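Local coordinates for HK97 Family Phage Portal Protein (PDB 3KDR) that probably forms, as in other phage portal proteins, the ring-shaped oligomeric channel through which DNA enters and leaves the viral head, at residues Val76-Leu81 with Ile93-Asp98; Glu118-Val123 with Glu267-Gln272. All coordinates share one frame; numbering follows the deposited sequence.

Contact 1: Val76-Leu81 with Ile93-Asp98. With SO4 (sulfate ion), chain I.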
loop_
_atom_site.group_PDB
_atom_site.type_symbol
_atom_site.label_atom_id
_atom_site.label_comp_id
_atom_site.label_asym_id
_atom_site.label_seq_id
_atom_site.Cartn_x
_atom_site.Cartn_y
_atom_site.Cartn_z
ATOM N N VAL C 76 -19.210 -44.703 -5.104
ATOM C CA VAL C 76 -19.625 -45.945 -4.491
ATOM C C VAL C 76 -18.413 -46.720 -4.111
ATOM O O VAL C 76 -17.350 -46.440 -4.644
ATOM C CB VAL C 76 -20.359 -46.799 -5.477
ATOM C CG1 VAL C 76 -21.713 -46.271 -5.681
ATOM C CG2 VAL C 76 -19.580 -46.822 -6.753
ATOM N N ALA C 77 -18.574 -47.696 -3.213
ATOM C CA ALA C 77 -17.468 -48.599 -2.836
ATOM C C ALA C 77 -18.065 -49.899 -2.445
ATOM O O ALA C 77 -19.209 -49.917 -2.057
ATOM C CB ALA C 77 -16.670 -48.049 -1.697
ATOM N N CYS C 78 -17.294 -50.983 -2.555
ATOM C CA CYS C 78 -17.699 -52.309 -2.025
ATOM C C CYS C 78 -16.686 -52.943 -1.116
ATOM O O CYS C 78 -15.475 -52.922 -1.389
ATOM C CB CYS C 78 -17.883 -53.278 -3.158
ATOM S SG CYS C 78 -19.027 -54.581 -2.862
ATOM N N TRP C 79 -17.187 -53.534 -0.046
ATOM C CA TRP C 79 -16.401 -54.456 0.780
ATOM C C TRP C 79 -16.951 -55.817 0.489
ATOM O O TRP C 79 -18.163 -55.963 0.363
ATOM C CB TRP C 79 -16.607 -54.162 2.272
ATOM C CG TRP C 79 -15.949 -52.960 2.750
ATOM C CD1 TRP C 79 -15.262 -52.050 2.016
ATOM C CD2 TRP C 79 -15.898 -52.519 4.078
ATOM N NE1 TRP C 79 -14.765 -51.075 2.812
ATOM C CE2 TRP C 79 -15.154 -51.327 4.091
ATOM C CE3 TRP C 79 -16.374 -53.030 5.276
ATOM C CZ2 TRP C 79 -14.911 -50.623 5.235
ATOM C CZ3 TRP C 79 -16.133 -52.309 6.424
ATOM C CH2 TRP C 79 -15.402 -51.125 6.394
ATOM N N ALA C 80 -16.083 -56.810 0.380
ATOM C CA ALA C 80 -16.530 -58.204 0.269
ATOM C C ALA C 80 -16.422 -58.819 1.633
ATOM O O ALA C 80 -15.335 -58.932 2.160
ATOM C CB ALA C 80 -15.701 -58.956 -0.697
ATOM N N LEU C 81 -17.542 -59.216 2.199
ATOM C CA LEU C 81 -17.550 -59.656 3.561
ATOM C C LEU C 81 -17.214 -61.131 3.668
ATOM O O LEU C 81 -17.663 -61.928 2.826
ATOM C CB LEU C 81 -18.910 -59.448 4.178
ATOM C CG LEU C 81 -19.560 -58.105 3.930
ATOM C CD1 LEU C 81 -20.871 -58.178 4.600
ATOM C CD2 LEU C 81 -18.752 -56.951 4.490
ATOM N N ILE C 93 -12.968 -57.099 3.372
ATOM C CA ILE C 93 -11.970 -56.435 2.593
ATOM C C ILE C 93 -12.573 -55.601 1.504
ATOM O O ILE C 93 -13.542 -55.980 0.891
ATOM C CB ILE C 93 -10.956 -57.425 1.921
ATOM C CG1 ILE C 93 -11.655 -58.383 0.966
ATOM C CG2 ILE C 93 -10.167 -58.173 2.942
ATOM C CD1 ILE C 93 -10.709 -58.946 -0.095
ATOM N N HIS C 94 -11.946 -54.481 1.238
ATOM C CA HIS C 94 -12.286 -53.673 0.111
ATOM C C HIS C 94 -11.840 -54.322 -1.135
ATOM O O HIS C 94 -10.738 -54.813 -1.202
ATOM C CB HIS C 94 -11.547 -52.366 0.201
ATOM C CG HIS C 94 -11.591 -51.572 -1.058
ATOM N ND1 HIS C 94 -10.630 -51.691 -2.026
ATOM C CD2 HIS C 94 -12.472 -50.648 -1.504
ATOM C CE1 HIS C 94 -10.928 -50.888 -3.028
ATOM N NE2 HIS C 94 -12.042 -50.245 -2.737
ATOM N N ILE C 95 -12.683 -54.278 -2.147
ATOM C CA ILE C 95 -12.354 -54.848 -3.452
ATOM C C ILE C 95 -12.522 -53.784 -4.518
ATOM O O ILE C 95 -13.365 -52.895 -4.398
ATOM C CB ILE C 95 -13.293 -55.997 -3.782
ATOM C CG1 ILE C 95 -14.760 -55.531 -3.737
ATOM C CG2 ILE C 95 -13.126 -57.058 -2.799
ATOM C CD1 ILE C 95 -15.721 -56.467 -4.346
ATOM N N PRO C 96 -11.764 -53.880 -5.584
ATOM C CA PRO C 96 -11.698 -52.767 -6.544
ATOM C C PRO C 96 -12.939 -52.625 -7.324
ATOM O O PRO C 96 -13.656 -53.609 -7.490
ATOM C CB PRO C 96 -10.583 -53.201 -7.489
ATOM C CG PRO C 96 -9.730 -54.121 -6.649
ATOM C CD PRO C 96 -10.694 -54.858 -5.783
ATOM N N LEU C 97 -13.183 -51.441 -7.844
ATOM C CA LEU C 97 -14.433 -51.174 -8.478
ATOM C C LEU C 97 -14.630 -52.005 -9.674
ATOM O O LEU C 97 -15.758 -52.342 -9.983
ATOM C CB LEU C 97 -14.533 -49.724 -8.879
ATOM C CG LEU C 97 -15.030 -48.771 -7.790
ATOM C CD1 LEU C 97 -14.696 -47.319 -8.170
ATOM C CD2 LEU C 97 -16.538 -48.967 -7.460
ATOM N N ASP C 98 -13.542 -52.312 -10.374
ATOM C CA ASP C 98 -13.632 -53.028 -11.656
ATOM C C ASP C 98 -13.928 -54.488 -11.480
ATOM O O ASP C 98 -14.218 -55.157 -12.442
ATOM C CB ASP C 98 -12.384 -52.863 -12.515
ATOM C CG ASP C 98 -11.117 -52.748 -11.704
ATOM O OD1 ASP C 98 -11.016 -51.767 -10.876
ATOM O OD2 ASP C 98 -10.231 -53.627 -11.912
HETATM S S SO4 I . -7.428 -52.338 -2.975
HETATM O O1 SO4 I . -8.414 -52.445 -1.894
HETATM O O2 SO4 I . -6.290 -51.560 -2.462
HETATM O O3 SO4 I . -7.009 -53.716 -3.312
HETATM O O4 SO4 I . -8.013 -51.587 -4.115
#
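Three main-chain hydrogen bonds join residues 76-81 to 93-98, the two arms of an antiparallel beta hairpin. Two of them join Ala-80 and Ile-93 as a hydrogen-bonded pair. Ala-80 N donates to Ile-93 O at 2.7 Å, nearly along the C=O axis, whereas Ile-93 N reaches Ala-80 O at 3.2 Å from above the carbonyl plane. The third runs from Ile-95 N to Cys-78 O, where the pairing is looser. Between them lies the non-hydrogen-bonded pair Trp-79 and His-94, with CA atoms 4.2 Å apart.

Both of these side chains leave one face of the sheet and cross at about a right angle; Trp-79 CD1 lies 3.9 Å from His-94 CA. Helix 60-74 covers this face: Thr-67 OG1 bonds to the indole NE1, and Asp-70 OD1 is hydrogen-bonded to NE2 of His-94, which would help to fix the turn of the imidazole. ND1, on the other side of that ring, donates to O1 of a sulfate ion, probably picked up from the crystallisation liquor.

The opposite face carries Cys-78, Ala-80, Ile-93 and Ile-95. Ile-95 holds CG1 between its own N and carbonyl carbon (chi1 57°), and its two branches divide the work: CG1 sits 3.9 Å from Cys-78 CB, and CG2 3.8 Å from Ala-80 CB. Farther along, Leu-97 CD2 meets Val-76 CG2 crosswise at 3.8 Å.

Contact 2: Glu118-Val123 with Glu267-Gln272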
loop_
_atom_site.group_PDB
_atom_site.type_symbol
_atom_site.label_atom_id
_atom_site.label_comp_id
_atom_site.label_asym_id
_atom_site.label_seq_id
_atom_site.Cartn_x
_atom_site.Cartn_y
_atom_site.Cartn_z
ATOM N N GLU C 118 -22.986 -61.260 1.003
ATOM C CA GLU C 118 -21.592 -61.588 1.032
ATOM C C GLU C 118 -20.875 -60.300 0.752
ATOM O O GLU C 118 -19.653 -60.289 0.564
ATOM C CB GLU C 118 -21.231 -62.617 -0.048
ATOM C CG GLU C 118 -21.241 -64.150 0.307
ATOM C CD GLU C 118 -20.966 -64.508 1.827
ATOM O OE1 GLU C 118 -19.777 -64.567 2.283
ATOM O OE2 GLU C 118 -21.962 -64.786 2.562
ATOM N N VAL C 119 -21.611 -59.198 0.746
ATOM C CA VAL C 119 -21.081 -57.958 0.228
ATOM C C VAL C 119 -21.635 -56.788 0.997
ATOM O O VAL C 119 -22.743 -56.863 1.478
ATOM C CB VAL C 119 -21.483 -57.872 -1.275
ATOM C CG1 VAL C 119 -22.643 -56.947 -1.485
ATOM C CG2 VAL C 119 -20.319 -57.491 -2.114
ATOM N N CYS C 120 -20.881 -55.702 1.105
ATOM C CA CYS C 120 -21.433 -54.442 1.660
ATOM C C CYS C 120 -21.076 -53.247 0.850
ATOM O O CYS C 120 -19.912 -52.956 0.689
ATOM C CB CYS C 120 -20.908 -54.193 3.041
ATOM S SG CYS C 120 -21.349 -52.609 3.797
ATOM N N ILE C 121 -22.079 -52.552 0.343
ATOM C CA ILE C 121 -21.845 -51.524 -0.636
ATOM C C ILE C 121 -22.170 -50.198 -0.053
ATOM O O ILE C 121 -23.243 -50.057 0.485
ATOM C CB ILE C 121 -22.712 -51.720 -1.850
ATOM C CG1 ILE C 121 -22.117 -52.845 -2.673
ATOM C CG2 ILE C 121 -22.809 -50.406 -2.680
ATOM C CD1 ILE C 121 -23.061 -53.378 -3.701
ATOM N N PHE C 122 -21.274 -49.230 -0.223
ATOM C CA PHE C 122 -21.383 -47.913 0.347
ATOM C C PHE C 122 -21.716 -46.898 -0.724
ATOM O O PHE C 122 -21.117 -46.902 -1.765
ATOM C CB PHE C 122 -20.049 -47.510 0.878
ATOM C CG PHE C 122 -19.557 -48.337 1.993
ATOM C CD1 PHE C 122 -19.812 -47.952 3.283
ATOM C CD2 PHE C 122 -18.773 -49.447 1.782
ATOM C CE1 PHE C 122 -19.340 -48.655 4.358
ATOM C CE2 PHE C 122 -18.290 -50.164 2.863
ATOM C CZ PHE C 122 -18.581 -49.760 4.143
ATOM N N VAL C 123 -22.624 -45.983 -0.430
ATOM C CA VAL C 123 -22.995 -44.907 -1.363
ATOM C C VAL C 123 -22.452 -43.579 -0.860
ATOM O O VAL C 123 -22.620 -43.238 0.287
ATOM C CB VAL C 123 -24.502 -44.773 -1.443
ATOM C CG1 VAL C 123 -24.892 -43.586 -2.226
ATOM C CG2 VAL C 123 -25.114 -46.027 -2.023
ATOM N N GLU C 267 -20.516 -44.247 7.956
ATOM C CA GLU C 267 -21.158 -44.614 9.221
ATOM C C GLU C 267 -22.531 -45.099 8.983
ATOM O O GLU C 267 -22.963 -46.077 9.609
ATOM C CB GLU C 267 -21.315 -43.421 10.128
ATOM C CG GLU C 267 -20.132 -43.178 10.995
ATOM C CD GLU C 267 -20.178 -41.815 11.683
ATOM O OE1 GLU C 267 -21.078 -40.982 11.366
ATOM O OE2 GLU C 267 -19.299 -41.596 12.555
ATOM N N ALA C 268 -23.227 -44.383 8.101
ATOM C CA ALA C 268 -24.626 -44.630 7.818
ATOM C C ALA C 268 -24.860 -46.069 7.420
ATOM O O ALA C 268 -25.824 -46.682 7.880
ATOM C CB ALA C 268 -25.053 -43.767 6.747
ATOM N N ARG C 269 -23.959 -46.578 6.574
ATOM C CA ARG C 269 -24.088 -47.860 5.927
ATOM C C ARG C 269 -23.709 -48.873 6.928
ATOM O O ARG C 269 -24.314 -49.925 6.979
ATOM C CB ARG C 269 -23.193 -47.925 4.696
ATOM C CG ARG C 269 -22.975 -49.245 4.062
ATOM C CD ARG C 269 -24.218 -49.856 3.428
ATOM N NE ARG C 269 -24.675 -50.950 4.248
ATOM C CZ ARG C 269 -24.820 -52.172 3.839
ATOM N NH1 ARG C 269 -24.580 -52.513 2.601
ATOM N NH2 ARG C 269 -25.242 -53.059 4.689
ATOM N N LEU C 270 -22.696 -48.564 7.728
ATOM C CA LEU C 270 -22.165 -49.519 8.703
ATOM C C LEU C 270 -23.164 -49.678 9.798
ATOM O O LEU C 270 -23.225 -50.710 10.459
ATOM C CB LEU C 270 -20.883 -49.017 9.323
ATOM C CG LEU C 270 -19.634 -49.072 8.446
ATOM C CD1 LEU C 270 -18.367 -48.767 9.253
ATOM C CD2 LEU C 270 -19.525 -50.403 7.824
ATOM N N ASN C 271 -23.983 -48.651 9.985
ATOM C CA ASN C 271 -24.986 -48.708 11.036
ATOM C C ASN C 271 -26.338 -49.219 10.568
ATOM O O ASN C 271 -27.371 -48.830 11.075
ATOM C CB ASN C 271 -25.084 -47.378 11.744
ATOM C CG ASN C 271 -24.096 -47.260 12.829
ATOM O OD1 ASN C 271 -23.370 -46.297 12.920
ATOM N ND2 ASN C 271 -24.035 -48.261 13.661
ATOM N N GLN C 272 -26.322 -50.167 9.661
ATOM C CA GLN C 272 -27.513 -50.870 9.264
ATOM C C GLN C 272 -27.402 -52.303 9.783
ATOM O O GLN C 272 -26.325 -52.826 10.005
ATOM C CB GLN C 272 -27.591 -50.902 7.752
ATOM C CG GLN C 272 -27.847 -49.602 7.100
ATOM C CD GLN C 272 -29.342 -49.340 6.945
ATOM O OE1 GLN C 272 -30.142 -50.256 6.734
ATOM N NE2 GLN C 272 -29.726 -48.075 7.047
#
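Arg-269, in the last turn of helix 247-270, lays its side chain along strand 119-123 and meets three successive residues without a hydrogen bond to any of them. Its guanidinium presents one face to Cys-120, whose SG stands 3.4 Å above the plane, offset to the rim, and equally close to NH1. The same sulfur also lies over one face of the Phe-122 ring, again near the rim, and so packs against two flat groups whose planes are 48° apart. Ile-121 O lies at the edge of the guanidinium, in its plane, but its nearest neighbour is the methylene CD of Arg-269, at 3.1 Å. Phe-122 crosses the aliphatic part of the arginine at about a right angle, its CD1 3.5 Å from Arg-269 CG. Leu-270 approaches the same ring at its edge, with CD2 3.9 Å from Phe-122 CZ.

The torsions of Arg-269 account for this path. CG is anti to the backbone N (chi1 168°), which sends the chain out to the strand, and bends at chi2 and chi3 then turn the head over Cys-120. The charge is met by Asp-274, just past the helix, whose OD2 forms a salt bridge with NH2; this probably fixes the guanidinium in its buried setting. Met-275 packs on both Arg-269 and Cys-120. A second subunit shares backbone hydrogen bonds with Ile-121, and its Ala-55 packs against Arg-269.

The helix ends here, and Asn-271 N still reaches back to Glu-267 O at 2.8 Å. The contact is thus a helix C-terminus docked on a strand that is outermost in the three-stranded antiparallel sheet of its own chain, at a subunit boundary of the twelve-chain assembly.

Overall arrangement
Strand 76-83 is the middle of a three-stranded antiparallel sheet: contact 1 lies along one edge of it, and strand 119-123 of contact 2 pairs with the other. The centres are about 11 Å apart. Trp-79 O to Cys-120 N and Ala-77 O to Phe-122 N, probable hydrogen bonds, tie them together, as does Cys-78 SG packing on Val-119 and Ile-121. Contact 1, local in sequence and partly buried, rests on main-chain bonds; contact 2 joins parts 144 residues apart, has all its touching residues buried and depends mainly on side chains around one arginine. Another protein chain touches contact 2, whereas none in the assembly reaches contact 1.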